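Local coordinates for protein titin (PDB 3LCY) that forms a giant elastic filament spanning the half-sarcomere of muscle, here represented by two tandem immunoglobulin domains from its A-band region, at residues Arg52-Ser57 and Gln72-Val77; Thr79-Asn84 and Glu88-Ser93; Met135-Gly140 and Ile150-Thr155; Thr159-Lys164 and Gly173-Gln178. All coordinates share one frame; numbering follows the deposited sequence.

Interaction 1: residues Arg52-Ser57 and Gln72-Val77; sequences RKYKMS and QEDEGV
K53 and D74 meet across the first immunoglobulin I-set domain of the pair, where the turn entering strand 54-58 faces the 3-10 segment 72-74 that leads into strand 76-83. The contact is small and almost wholly polar.

Charge carries most of it. The two side chains approach from opposite directions, and K53 NZ donates to D74 OD2 at 3.0 Å, reaching the syn side of the carboxylate and 19° out of its plane. K53 is fully extended, with CG anti to the backbone N (chi1 -176°), which gives it the length to bridge the 10.4 Å between K53 CA and D74 CA. The same ammonium also pairs with E70, so two carboxylates share it. The other oxygen, D74 OD1, accepts from E70 N, while D74 O receives the hydroxyl of Y78, as in the tyrosine corner of Ig domains.

Packing is confined to 52-57, where the K53 chain passes over one face of the Y54 ring, CG standing 4.2 Å above its plane near the centre.

A water adds a second polar link between the segments. Lying at the edge of the Y54 ring, in its plane, it sits 2.7 Å from Y54 OH and donates to D74 OD2 at 2.8 Å.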
loop_
_atom_site.group_PDB
_atom_site.type_symbol
_atom_site.label_atom_id
_atom_site.label_comp_id
_atom_site.label_asym_id
_atom_site.label_seq_id
_atom_site.Cartn_x
_atom_site.Cartn_y
_atom_site.Cartn_z
ATOM N N ARG A 52 13.069 -7.817 14.436
ATOM C CA ARG A 52 11.799 -8.033 15.115
ATOM C C ARG A 52 10.649 -7.943 14.121
ATOM O O ARG A 52 9.628 -8.611 14.274
ATOM C CB ARG A 52 11.608 -7.024 16.248
ATOM C CG ARG A 52 10.228 -7.075 16.888
ATOM C CD ARG A 52 10.157 -6.226 18.148
ATOM N NE ARG A 52 10.981 -6.776 19.221
ATOM C CZ ARG A 52 11.094 -6.237 20.431
ATOM N NH1 ARG A 52 10.433 -5.128 20.731
ATOM N NH2 ARG A 52 11.869 -6.809 21.343
ATOM N N LYS A 53 10.824 -7.117 13.095
ATOM C CA LYS A 53 9.798 -6.952 12.074
ATOM C C LYS A 53 9.836 -8.089 11.057
ATOM O O LYS A 53 8.793 -8.579 10.624
ATOM C CB LYS A 53 9.946 -5.605 11.366
ATOM C CG LYS A 53 8.850 -5.325 10.351
ATOM C CD LYS A 53 9.050 -3.988 9.663
ATOM C CE LYS A 53 7.910 -3.697 8.702
ATOM N NZ LYS A 53 8.102 -2.416 7.964
ATOM N N TYR A 54 11.037 -8.506 10.673
ATOM C CA TYR A 54 11.187 -9.603 9.724
ATOM C C TYR A 54 11.774 -10.837 10.398
ATOM O O TYR A 54 12.993 -10.994 10.464
ATOM C CB TYR A 54 12.073 -9.186 8.548
ATOM C CG TYR A 54 11.598 -7.952 7.815
ATOM C CD1 TYR A 54 10.443 -7.979 7.045
ATOM C CD2 TYR A 54 12.314 -6.764 7.880
ATOM C CE1 TYR A 54 10.009 -6.852 6.370
ATOM C CE2 TYR A 54 11.888 -5.634 7.208
ATOM C CZ TYR A 54 10.736 -5.683 6.455
ATOM O OH TYR A 54 10.315 -4.558 5.786
ATOM N N LYS A 55 10.904 -11.708 10.898
ATOM C CA LYS A 55 11.347 -12.949 11.523
ATOM C C LYS A 55 11.553 -14.015 10.453
ATOM O O LYS A 55 10.741 -14.152 9.538
ATOM C CB LYS A 55 10.327 -13.424 12.557
ATOM C CG LYS A 55 9.805 -12.322 13.470
ATOM C CD LYS A 55 8.872 -12.885 14.531
ATOM C CE LYS A 55 8.051 -11.785 15.183
ATOM N NZ LYS A 55 8.901 -10.709 15.766
ATOM N N MET A 56 12.644 -14.756 10.531
ATOM C CA MET A 56 12.919 -15.775 9.529
ATOM C C MET A 56 13.090 -17.165 10.109
ATOM O O MET A 56 13.893 -17.376 10.983
ATOM C CB MET A 56 14.152 -15.385 8.735
ATOM C CG MET A 56 14.180 -13.923 8.451
ATOM S SD MET A 56 15.505 -13.370 7.418
ATOM C CE MET A 56 14.876 -11.800 6.906
ATOM N N SER A 57 12.340 -18.117 9.581
ATOM C CA SER A 57 12.379 -19.485 10.056
ATOM C C SER A 57 12.703 -20.504 8.975
ATOM O O SER A 57 12.176 -20.442 7.884
ATOM C CB SER A 57 11.048 -19.844 10.693
ATOM O OG SER A 57 10.806 -21.224 10.637
ATOM N N GLN A 72 1.254 0.455 5.112
ATOM C CA GLN A 72 0.770 0.039 3.825
ATOM C C GLN A 72 1.844 -0.393 2.889
ATOM O O GLN A 72 1.636 -1.192 2.069
ATOM C CB GLN A 72 -0.080 1.125 3.199
ATOM C CG GLN A 72 -1.492 0.958 3.503
ATOM C CD GLN A 72 -2.344 2.083 3.071
ATOM O OE1 GLN A 72 -3.522 1.945 2.953
ATOM N NE2 GLN A 72 -1.764 3.190 2.838
ATOM N N GLU A 73 3.006 0.157 3.057
ATOM C CA GLU A 73 4.132 -0.119 2.213
ATOM C C GLU A 73 4.704 -1.534 2.326
ATOM O O GLU A 73 5.522 -1.920 1.559
ATOM C CB GLU A 73 5.181 0.929 2.467
ATOM C CG GLU A 73 4.886 2.214 1.826
ATOM C CD GLU A 73 4.349 3.254 2.741
ATOM O OE1 GLU A 73 4.703 4.421 2.611
ATOM O OE2 GLU A 73 3.535 2.929 3.565
ATOM N N ASP A 74 4.293 -2.258 3.349
ATOM C CA ASP A 74 4.687 -3.620 3.621
ATOM C C ASP A 74 4.036 -4.564 2.673
ATOM O O ASP A 74 4.414 -5.671 2.604
ATOM C CB ASP A 74 4.339 -4.048 5.042
ATOM C CG ASP A 74 5.108 -3.363 6.040
ATOM O OD1 ASP A 74 4.644 -3.203 7.115
ATOM O OD2 ASP A 74 6.178 -2.964 5.763
ATOM N N GLU A 75 3.032 -4.111 1.968
ATOM C CA GLU A 75 2.358 -4.919 1.025
ATOM C C GLU A 75 3.246 -5.163 -0.176
ATOM O O GLU A 75 4.227 -4.528 -0.333
ATOM C CB GLU A 75 1.066 -4.258 0.611
ATOM C CG GLU A 75 1.205 -3.274 -0.519
ATOM C CD GLU A 75 0.190 -2.218 -0.520
ATOM O OE1 GLU A 75 0.477 -1.128 -0.941
ATOM O OE2 GLU A 75 -0.891 -2.473 -0.099
ATOM N N GLY A 76 2.916 -6.120 -1.007
ATOM C CA GLY A 76 3.753 -6.324 -2.148
ATOM C C GLY A 76 4.577 -7.545 -2.285
ATOM O O GLY A 76 4.365 -8.485 -1.637
ATOM N N VAL A 77 5.536 -7.503 -3.191
ATOM C CA VAL A 77 6.413 -8.633 -3.468
ATOM C C VAL A 77 7.501 -8.989 -2.469
ATOM O O VAL A 77 8.224 -8.144 -1.993
ATOM C CB VAL A 77 7.095 -8.457 -4.837
ATOM C CG1 VAL A 77 7.954 -9.642 -5.158
ATOM C CG2 VAL A 77 6.074 -8.257 -5.912
HETATM O O HOH W 1 7.991 -4.703 4.488
#

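Interaction 2: residues Thr79-Asn84 and Glu88-Ser93; sequences TCIATN and EVETSS
C80 and T91, like A82 and V89, form hydrogen-bonded pairs of an antiparallel hairpin whose strand axes come within 4.8 Å, their directions 164° apart. The straightest of the four backbone bonds runs from C80 N to T91 O, 2.9 Å long with an N-H...O angle of 171°. Non-hydrogen-bonded pairs T79-S92, I81-E90 and T83-E88 alternate with them.

The non-hydrogen-bonded pairs share one face, which carries the polar side-chain contacts. At one end, the hydroxyl oxygens T79 OG1 and S92 OG lie 2.7 Å apart in a hydrogen bond. At the other, T83 OG1 donates to E88 OE2 at 3.2 Å, coming from above the carboxylate plane. T83 and E88 lie side by side and point the same way; E88 CG stands between the backbone N and the carbonyl carbon (chi1 78°), and the chain runs out along the threonine. Next to the T79-S92 pair, T79 CG2 also packs on E90 CG at 3.8 Å.

The opposite face, with C80, A82, V89 and T91, is largely apolar and turned to the core. A82 CB touches V89 CG2 at 3.8 Å, and C80 CB meets T91 CG2 at 4.0 Å, while T91 OG1 bonds M14 N. C80 also packs against C29 and W41.

Such a pairing, with cysteine-bearing strand 76-83 in mid-sheet and tryptophan on the neighbouring strand, is the F-G hairpin of an immunoglobulin domain.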
loop_
_atom_site.group_PDB
_atom_site.type_symbol
_atom_site.label_atom_id
_atom_site.label_comp_id
_atom_site.label_asym_id
_atom_site.label_seq_id
_atom_site.Cartn_x
_atom_site.Cartn_y
_atom_site.Cartn_z
ATOM N N THR A 79 10.556 -12.055 -2.036
ATOM C CA THR A 79 11.257 -13.117 -2.732
ATOM C C THR A 79 12.183 -13.935 -1.853
ATOM O O THR A 79 12.991 -13.393 -1.126
ATOM C CB THR A 79 12.075 -12.547 -3.889
ATOM O OG1 THR A 79 11.208 -11.856 -4.782
ATOM C CG2 THR A 79 12.766 -13.638 -4.645
ATOM N N CYS A 80 12.060 -15.252 -1.950
ATOM C CA CYS A 80 12.891 -16.165 -1.191
ATOM C C CYS A 80 13.867 -16.830 -2.132
ATOM O O CYS A 80 13.468 -17.423 -3.113
ATOM C CB CYS A 80 12.046 -17.248 -0.516
ATOM S SG CYS A 80 12.971 -18.573 0.282
ATOM N N ILE A 81 15.155 -16.738 -1.830
ATOM C CA ILE A 81 16.158 -17.377 -2.670
ATOM C C ILE A 81 16.910 -18.462 -1.915
ATOM O O ILE A 81 17.529 -18.213 -0.904
ATOM C CB ILE A 81 17.137 -16.374 -3.253
ATOM C CG1 ILE A 81 16.388 -15.404 -4.149
ATOM C CG2 ILE A 81 18.182 -17.080 -4.068
ATOM C CD1 ILE A 81 17.257 -14.697 -5.111
ATOM N N ALA A 82 16.862 -19.669 -2.443
ATOM C CA ALA A 82 17.514 -20.798 -1.819
ATOM C C ALA A 82 18.778 -21.166 -2.571
ATOM O O ALA A 82 18.766 -21.339 -3.774
ATOM C CB ALA A 82 16.574 -21.950 -1.777
ATOM N N THR A 83 19.883 -21.270 -1.851
ATOM C CA THR A 83 21.150 -21.587 -2.485
ATOM C C THR A 83 21.991 -22.661 -1.812
ATOM O O THR A 83 21.910 -22.888 -0.615
ATOM C CB THR A 83 22.026 -20.343 -2.580
ATOM O OG1 THR A 83 21.243 -19.231 -3.004
ATOM C CG2 THR A 83 23.126 -20.561 -3.558
ATOM N N ASN A 84 22.806 -23.311 -2.630
ATOM C CA ASN A 84 23.731 -24.353 -2.218
ATOM C C ASN A 84 24.841 -24.389 -3.268
ATOM O O ASN A 84 24.763 -23.662 -4.243
ATOM C CB ASN A 84 23.049 -25.688 -1.914
ATOM C CG ASN A 84 22.715 -26.463 -3.130
ATOM O OD1 ASN A 84 23.049 -26.070 -4.227
ATOM N ND2 ASN A 84 22.049 -27.581 -2.950
ATOM N N GLU A 88 20.989 -22.491 -7.393
ATOM C CA GLU A 88 20.011 -21.733 -6.628
ATOM C C GLU A 88 18.656 -21.600 -7.318
ATOM O O GLU A 88 18.582 -21.609 -8.535
ATOM C CB GLU A 88 20.571 -20.364 -6.253
ATOM C CG GLU A 88 20.568 -19.342 -7.347
ATOM C CD GLU A 88 21.163 -18.027 -6.891
ATOM O OE1 GLU A 88 20.902 -16.996 -7.534
ATOM O OE2 GLU A 88 21.896 -18.019 -5.887
ATOM N N VAL A 89 17.592 -21.479 -6.523
ATOM C CA VAL A 89 16.244 -21.330 -7.054
ATOM C C VAL A 89 15.617 -20.085 -6.462
ATOM O O VAL A 89 16.037 -19.610 -5.419
ATOM C CB VAL A 89 15.337 -22.517 -6.713
ATOM C CG1 VAL A 89 15.900 -23.800 -7.271
ATOM C CG2 VAL A 89 15.139 -22.615 -5.224
ATOM N N GLU A 90 14.613 -19.556 -7.141
ATOM C CA GLU A 90 13.931 -18.363 -6.680
ATOM C C GLU A 90 12.408 -18.511 -6.696
ATOM O O GLU A 90 11.848 -19.132 -7.589
ATOM C CB GLU A 90 14.361 -17.181 -7.544
ATOM C CG GLU A 90 13.432 -16.002 -7.522
ATOM C CD GLU A 90 13.846 -14.937 -8.506
ATOM O OE1 GLU A 90 15.058 -14.758 -8.709
ATOM O OE2 GLU A 90 12.957 -14.277 -9.074
ATOM N N THR A 91 11.746 -17.937 -5.701
ATOM C CA THR A 91 10.291 -17.993 -5.621
ATOM C C THR A 91 9.731 -16.731 -4.972
ATOM O O THR A 91 10.248 -16.258 -3.959
ATOM C CB THR A 91 9.813 -19.231 -4.844
ATOM O OG1 THR A 91 8.405 -19.128 -4.605
ATOM C CG2 THR A 91 10.541 -19.338 -3.516
ATOM N N SER A 92 8.673 -16.191 -5.565
ATOM C CA SER A 92 8.103 -14.932 -5.100
ATOM C C SER A 92 6.583 -14.980 -4.995
ATOM O O SER A 92 5.920 -15.715 -5.725
ATOM C CB SER A 92 8.519 -13.791 -6.029
ATOM O OG SER A 92 9.928 -13.726 -6.157
ATOM N N SER A 93 6.044 -14.184 -4.077
ATOM C CA SER A 93 4.603 -14.045 -3.917
ATOM C C SER A 93 4.311 -12.680 -3.305
ATOM O O SER A 93 5.230 -11.971 -2.897
ATOM C CB SER A 93 4.041 -15.165 -3.040
ATOM O OG SER A 93 4.450 -15.016 -1.692
#

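Interaction 3: residues Met135-Gly140 and Ile150-Thr155; sequences MTWFHG and ITIENT
A water held by both segments joins M135 to N154: it donates to M135 O at 3.1 Å and accepts from N154 ND2, also at 3.1 Å. It lies at the edge of the W137 indole, in the ring plane. No direct hydrogen bond crosses, so the water provides a polar link between the segments.

The rest of the asparagine is met by methionine. M135 and N154 approach from opposite directions, and the M135 chain lies along the amide, CB 3.6 Å from N154 ND2 and SD 3.8 Å from N154 OD1. A bend at the last torsion (chi3 -88°) turns the terminal methyl aside, toward the backbone of 154-155, placing M135 CE 3.3 Å from N154 CB and 3.5 Å from T155 O. Both ends of the amide have partners, which would restrain its rotation: OD1 the hydroxyl of T159, ND2 the water.

W137 and I152 make the apolar half. Isoleucine brings its CG2 branch obliquely to the pyrrole part of the indole, 3.7 Å from W137 CD1, and W137 NE1 is bonded to that same T159 hydroxyl.

Strand 134-139 belongs to one sheet of the second immunoglobulin domain, whose core W137 enters, whereas 150-154 pairs with 158-163 in the other. The contact therefore spans the sandwich near its margin, with L123 and V125 of strand 121-130 packing on W137.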
loop_
_atom_site.group_PDB
_atom_site.type_symbol
_atom_site.label_atom_id
_atom_site.label_comp_id
_atom_site.label_asym_id
_atom_site.label_seq_id
_atom_site.Cartn_x
_atom_site.Cartn_y
_atom_site.Cartn_z
ATOM N N MET A 135 -12.836 5.875 -4.251
ATOM C CA MET A 135 -12.658 7.223 -3.753
ATOM C C MET A 135 -13.586 8.168 -4.485
ATOM O O MET A 135 -13.711 8.103 -5.701
ATOM C CB MET A 135 -11.195 7.641 -3.897
ATOM C CG MET A 135 -10.257 6.827 -3.017
ATOM S SD MET A 135 -8.496 7.071 -3.289
ATOM C CE MET A 135 -8.160 5.889 -4.572
ATOM N N THR A 136 -14.258 9.035 -3.741
ATOM C CA THR A 136 -15.193 9.963 -4.365
ATOM C C THR A 136 -15.113 11.367 -3.764
ATOM O O THR A 136 -14.926 11.529 -2.557
ATOM C CB THR A 136 -16.646 9.454 -4.250
ATOM O OG1 THR A 136 -16.738 8.121 -4.770
ATOM C CG2 THR A 136 -17.590 10.355 -5.023
ATOM N N TRP A 137 -15.258 12.377 -4.616
ATOM C CA TRP A 137 -15.279 13.766 -4.172
ATOM C C TRP A 137 -16.627 14.415 -4.464
ATOM O O TRP A 137 -17.221 14.188 -5.519
ATOM C CB TRP A 137 -14.164 14.567 -4.848
ATOM C CG TRP A 137 -12.810 14.352 -4.244
ATOM C CD1 TRP A 137 -11.888 13.415 -4.610
ATOM C CD2 TRP A 137 -12.223 15.093 -3.169
ATOM N NE1 TRP A 137 -10.764 13.525 -3.829
ATOM C CE2 TRP A 137 -10.945 14.550 -2.934
ATOM C CE3 TRP A 137 -12.654 16.164 -2.378
ATOM C CZ2 TRP A 137 -10.094 15.036 -1.947
ATOM C CZ3 TRP A 137 -11.808 16.648 -1.397
ATOM C CH2 TRP A 137 -10.541 16.084 -1.191
ATOM N N PHE A 138 -17.107 15.219 -3.523
ATOM C CA PHE A 138 -18.365 15.935 -3.698
ATOM C C PHE A 138 -18.182 17.425 -3.442
ATOM O O PHE A 138 -17.535 17.822 -2.475
ATOM C CB PHE A 138 -19.431 15.408 -2.732
ATOM C CG PHE A 138 -19.815 13.972 -2.963
ATOM C CD1 PHE A 138 -20.874 13.647 -3.797
ATOM C CD2 PHE A 138 -19.130 12.948 -2.332
ATOM C CE1 PHE A 138 -21.235 12.327 -4.004
ATOM C CE2 PHE A 138 -19.485 11.629 -2.534
ATOM C CZ PHE A 138 -20.539 11.317 -3.372
ATOM N N HIS A 139 -18.756 18.250 -4.309
ATOM C CA HIS A 139 -18.902 19.662 -4.000
ATOM C C HIS A 139 -20.385 19.939 -3.814
ATOM O O HIS A 139 -21.140 20.020 -4.783
ATOM C CB HIS A 139 -18.319 20.541 -5.103
ATOM C CG HIS A 139 -18.376 22.005 -4.797
ATOM N ND1 HIS A 139 -18.661 22.953 -5.757
ATOM C CD2 HIS A 139 -18.186 22.685 -3.642
ATOM C CE1 HIS A 139 -18.643 24.154 -5.205
ATOM N NE2 HIS A 139 -18.358 24.018 -3.923
ATOM N N GLY A 140 -20.798 20.081 -2.559
ATOM C CA GLY A 140 -22.207 20.155 -2.234
ATOM C C GLY A 140 -22.833 18.793 -2.449
ATOM O O GLY A 140 -22.439 17.813 -1.816
ATOM N N ILE A 150 -11.255 20.516 -13.591
ATOM C CA ILE A 150 -11.208 19.646 -12.440
ATOM C C ILE A 150 -10.509 18.343 -12.740
ATOM O O ILE A 150 -10.830 17.667 -13.699
ATOM C CB ILE A 150 -12.596 19.306 -11.955
ATOM C CG1 ILE A 150 -13.304 20.561 -11.449
ATOM C CG2 ILE A 150 -12.510 18.254 -10.892
ATOM C CD1 ILE A 150 -12.873 21.007 -10.110
ATOM N N THR A 151 -9.553 17.988 -11.906
ATOM C CA THR A 151 -8.815 16.745 -12.082
ATOM C C THR A 151 -8.669 16.026 -10.749
ATOM O O THR A 151 -8.413 16.649 -9.720
ATOM C CB THR A 151 -7.422 16.993 -12.687
ATOM O OG1 THR A 151 -7.557 17.724 -13.911
ATOM C CG2 THR A 151 -6.715 15.672 -12.962
ATOM N N ILE A 152 -8.842 14.710 -10.772
ATOM C CA ILE A 152 -8.772 13.912 -9.557
ATOM C C ILE A 152 -7.860 12.708 -9.755
ATOM O O ILE A 152 -8.220 11.758 -10.446
ATOM C CB ILE A 152 -10.169 13.416 -9.141
ATOM C CG1 ILE A 152 -11.169 14.576 -9.124
ATOM C CG2 ILE A 152 -10.114 12.726 -7.785
ATOM C CD1 ILE A 152 -12.602 14.144 -8.881
ATOM N N GLU A 153 -6.676 12.749 -9.155
ATOM C CA GLU A 153 -5.763 11.614 -9.230
ATOM C C GLU A 153 -5.882 10.715 -8.005
ATOM O O GLU A 153 -5.599 11.135 -6.882
ATOM C CB GLU A 153 -4.316 12.075 -9.410
ATOM C CG GLU A 153 -3.301 10.957 -9.217
ATOM C CD GLU A 153 -1.952 11.272 -9.834
ATOM O OE1 GLU A 153 -0.921 11.030 -9.169
ATOM O OE2 GLU A 153 -1.922 11.759 -10.986
ATOM N N ASN A 154 -6.306 9.478 -8.230
ATOM C CA ASN A 154 -6.457 8.514 -7.148
ATOM C C ASN A 154 -5.339 7.472 -7.126
ATOM O O ASN A 154 -5.042 6.834 -8.136
ATOM C CB ASN A 154 -7.832 7.846 -7.205
ATOM C CG ASN A 154 -8.949 8.781 -6.783
ATOM O OD1 ASN A 154 -8.721 9.741 -6.049
ATOM N ND2 ASN A 154 -10.162 8.504 -7.246
ATOM N N THR A 155 -4.731 7.311 -5.956
ATOM C CA THR A 155 -3.589 6.421 -5.774
ATOM C C THR A 155 -3.820 5.514 -4.568
ATOM O O THR A 155 -4.715 5.766 -3.761
ATOM C CB THR A 155 -2.286 7.240 -5.597
ATOM O OG1 THR A 155 -1.873 7.762 -6.866
ATOM C CG2 THR A 155 -1.159 6.392 -5.025
HETATM O O HOH W 2 -12.511 10.530 -7.181
#

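Interaction 4: residues Thr159-Lys164 and Gly173-Gln178; sequences THLVMK and GKYKVQ
A Met-aromatic contact marks this pairing: M163 SD lies 4.6 Å from the centroid of the Y175 ring, 56° off the ring normal, an oblique approach to the phenol end. The two side chains come from opposite directions, and the sulfur sits 3.6 Å from Y175 CE2 and 3.4 Å from Y175 OH. M163 is bent at its last torsion, which leaves CE beside the same phenol oxygen at 3.8 Å. The tyrosine hydroxyl has its own polar partner, H171 O at the end of helix 168-171, four residues earlier, in the manner of a tyrosine corner. That bond and the stacked ring of H139 restrain the aromatic group.

Two lighter contacts follow along the strands. L161 brings CD2 obliquely to the ring, 4.3 Å from Y175 CD2. Farther on, T159 and V177 meet methyl to methyl, CG2 on CG2 at 3.8 Å; with T159 OG1 anti to the backbone N (chi1 172°), the hydroxyl faces its partners on strands 134-139 and 150-154 and the methyl is left for the valine.

Strands 159-163 and 173-178 lie in the two facing sheets of the second immunoglobulin domain, their axes 9.8 Å apart at closest approach and 152° apart in direction. All five touching residues are buried and no hydrogen bond joins the segments, so cohesion here probably rests on dispersion, shape and the sulfur-aromatic contact, with the polar ends tied off elsewhere.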
loop_
_atom_site.group_PDB
_atom_site.type_symbol
_atom_site.label_atom_id
_atom_site.label_comp_id
_atom_site.label_asym_id
_atom_site.label_seq_id
_atom_site.Cartn_x
_atom_site.Cartn_y
_atom_site.Cartn_z
ATOM N N THR A 159 -5.827 10.461 -2.339
ATOM C CA THR A 159 -6.739 10.960 -3.354
ATOM C C THR A 159 -6.473 12.450 -3.552
ATOM O O THR A 159 -6.554 13.239 -2.608
ATOM C CB THR A 159 -8.209 10.715 -2.970
ATOM O OG1 THR A 159 -9.066 11.385 -3.902
ATOM C CG2 THR A 159 -8.488 11.224 -1.566
ATOM N N HIS A 160 -6.131 12.826 -4.780
ATOM C CA HIS A 160 -5.659 14.177 -5.058
ATOM C C HIS A 160 -6.614 14.946 -5.964
ATOM O O HIS A 160 -6.792 14.598 -7.129
ATOM C CB HIS A 160 -4.264 14.124 -5.688
ATOM C CG HIS A 160 -3.601 15.460 -5.808
ATOM N ND1 HIS A 160 -2.753 15.959 -4.850
ATOM C CD2 HIS A 160 -3.667 16.406 -6.783
ATOM C CE1 HIS A 160 -2.318 17.153 -5.221
ATOM N NE2 HIS A 160 -2.861 17.442 -6.389
ATOM N N LEU A 161 -7.225 15.994 -5.419
ATOM C CA LEU A 161 -8.136 16.838 -6.184
ATOM C C LEU A 161 -7.481 18.168 -6.540
ATOM O O LEU A 161 -7.053 18.913 -5.659
ATOM C CB LEU A 161 -9.427 17.092 -5.402
ATOM C CG LEU A 161 -10.387 18.130 -5.993
ATOM C CD1 LEU A 161 -10.927 17.663 -7.335
ATOM C CD2 LEU A 161 -11.529 18.425 -5.035
ATOM N N VAL A 162 -7.464 18.478 -7.813
ATOM C CA VAL A 162 -6.975 19.748 -8.291
ATOM C C VAL A 162 -8.029 20.631 -8.999
ATOM O O VAL A 162 -8.679 20.244 -9.903
ATOM C CB VAL A 162 -5.664 19.565 -9.098
ATOM C CG1 VAL A 162 -5.731 18.460 -9.972
ATOM C CG2 VAL A 162 -5.353 20.714 -9.864
ATOM N N MET A 163 -8.180 21.842 -8.544
ATOM C CA MET A 163 -9.152 22.715 -9.109
ATOM C C MET A 163 -8.488 23.888 -9.759
ATOM O O MET A 163 -7.766 24.601 -9.159
ATOM C CB MET A 163 -10.155 23.122 -8.051
ATOM C CG MET A 163 -11.136 22.030 -7.751
ATOM S SD MET A 163 -12.185 22.170 -6.344
ATOM C CE MET A 163 -11.212 23.092 -5.258
ATOM N N LYS A 164 -8.750 24.070 -11.029
ATOM C CA LYS A 164 -8.146 25.138 -11.772
ATOM C C LYS A 164 -8.929 26.406 -11.716
ATOM O O LYS A 164 -10.104 26.381 -11.789
ATOM C CB LYS A 164 -8.000 24.741 -13.211
ATOM C CG LYS A 164 -6.607 24.578 -13.605
ATOM C CD LYS A 164 -6.431 24.250 -15.055
ATOM C CE LYS A 164 -6.341 22.774 -15.327
ATOM N NZ LYS A 164 -6.293 22.511 -16.789
ATOM N N GLY A 173 -17.205 26.708 -0.603
ATOM C CA GLY A 173 -18.215 25.838 -0.028
ATOM C C GLY A 173 -17.669 24.564 0.591
ATOM O O GLY A 173 -16.456 24.389 0.722
ATOM N N LYS A 174 -18.576 23.672 0.977
ATOM C CA LYS A 174 -18.199 22.412 1.606
ATOM C C LYS A 174 -17.887 21.326 0.580
ATOM O O LYS A 174 -18.582 21.191 -0.429
ATOM C CB LYS A 174 -19.302 21.928 2.551
ATOM C CG LYS A 174 -19.122 22.330 4.007
ATOM C CD LYS A 174 -19.564 23.760 4.261
ATOM C CE LYS A 174 -19.568 24.072 5.750
ATOM N NZ LYS A 174 -20.028 25.459 6.032
ATOM N N TYR A 175 -16.834 20.560 0.847
ATOM C CA TYR A 175 -16.462 19.429 0.007
ATOM C C TYR A 175 -16.431 18.157 0.841
ATOM O O TYR A 175 -16.021 18.182 2.001
ATOM C CB TYR A 175 -15.085 19.652 -0.620
ATOM C CG TYR A 175 -15.061 20.655 -1.749
ATOM C CD1 TYR A 175 -15.177 22.015 -1.499
ATOM C CD2 TYR A 175 -14.904 20.242 -3.066
ATOM C CE1 TYR A 175 -15.148 22.936 -2.529
ATOM C CE2 TYR A 175 -14.875 21.154 -4.103
ATOM C CZ TYR A 175 -14.995 22.500 -3.828
ATOM O OH TYR A 175 -14.966 23.413 -4.858
ATOM N N LYS A 176 -16.866 17.045 0.258
ATOM C CA LYS A 176 -16.785 15.761 0.945
ATOM C C LYS A 176 -15.923 14.768 0.176
ATOM O O LYS A 176 -16.167 14.503 -1.002
ATOM C CB LYS A 176 -18.172 15.153 1.176
ATOM C CG LYS A 176 -18.117 13.813 1.907
ATOM C CD LYS A 176 -19.310 12.923 1.592
ATOM C CE LYS A 176 -20.581 13.423 2.254
ATOM N NZ LYS A 176 -21.720 12.486 2.022
ATOM N N VAL A 177 -14.916 14.225 0.847
ATOM C CA VAL A 177 -14.117 13.149 0.280
ATOM C C VAL A 177 -14.533 11.831 0.922
ATOM O O VAL A 177 -14.554 11.704 2.148
ATOM C CB VAL A 177 -12.611 13.388 0.485
ATOM C CG1 VAL A 177 -12.313 13.689 1.946
ATOM C CG2 VAL A 177 -11.819 12.183 0.005
ATOM N N GLN A 178 -14.888 10.858 0.095
ATOM C CA GLN A 178 -15.340 9.569 0.584
ATOM C C GLN A 178 -14.477 8.396 0.155
ATOM O O GLN A 178 -14.114 8.275 -1.004
ATOM C CB GLN A 178 -16.774 9.344 0.121
ATOM C CG GLN A 178 -17.560 8.379 0.964
ATOM C CD GLN A 178 -19.037 8.495 0.717
ATOM O OE1 GLN A 178 -19.506 8.297 -0.397
ATOM N NE2 GLN A 178 -19.783 8.824 1.755
#

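Overall arrangement
The four contacts fall into two pairs, one in each immunoglobulin domain. Interactions 1 and 2 share strand 76-83 and lie about 16 Å apart between centres, touching through V77 against S92 and S93. Interactions 3 and 4, with centres only about 5 Å apart, interlock through the T159 hydroxyl and through the packing of I150 on M163. Across the domains, interaction 1 lies nearest the second pair, about 8 Å from interaction 3 between nearest atoms, and Q72 hydrogen-bonds to G129 while E75 forms a salt bridge with R130 of the second domain. Interaction 2 lies farther out, its centre about 45 Å from that of interaction 4.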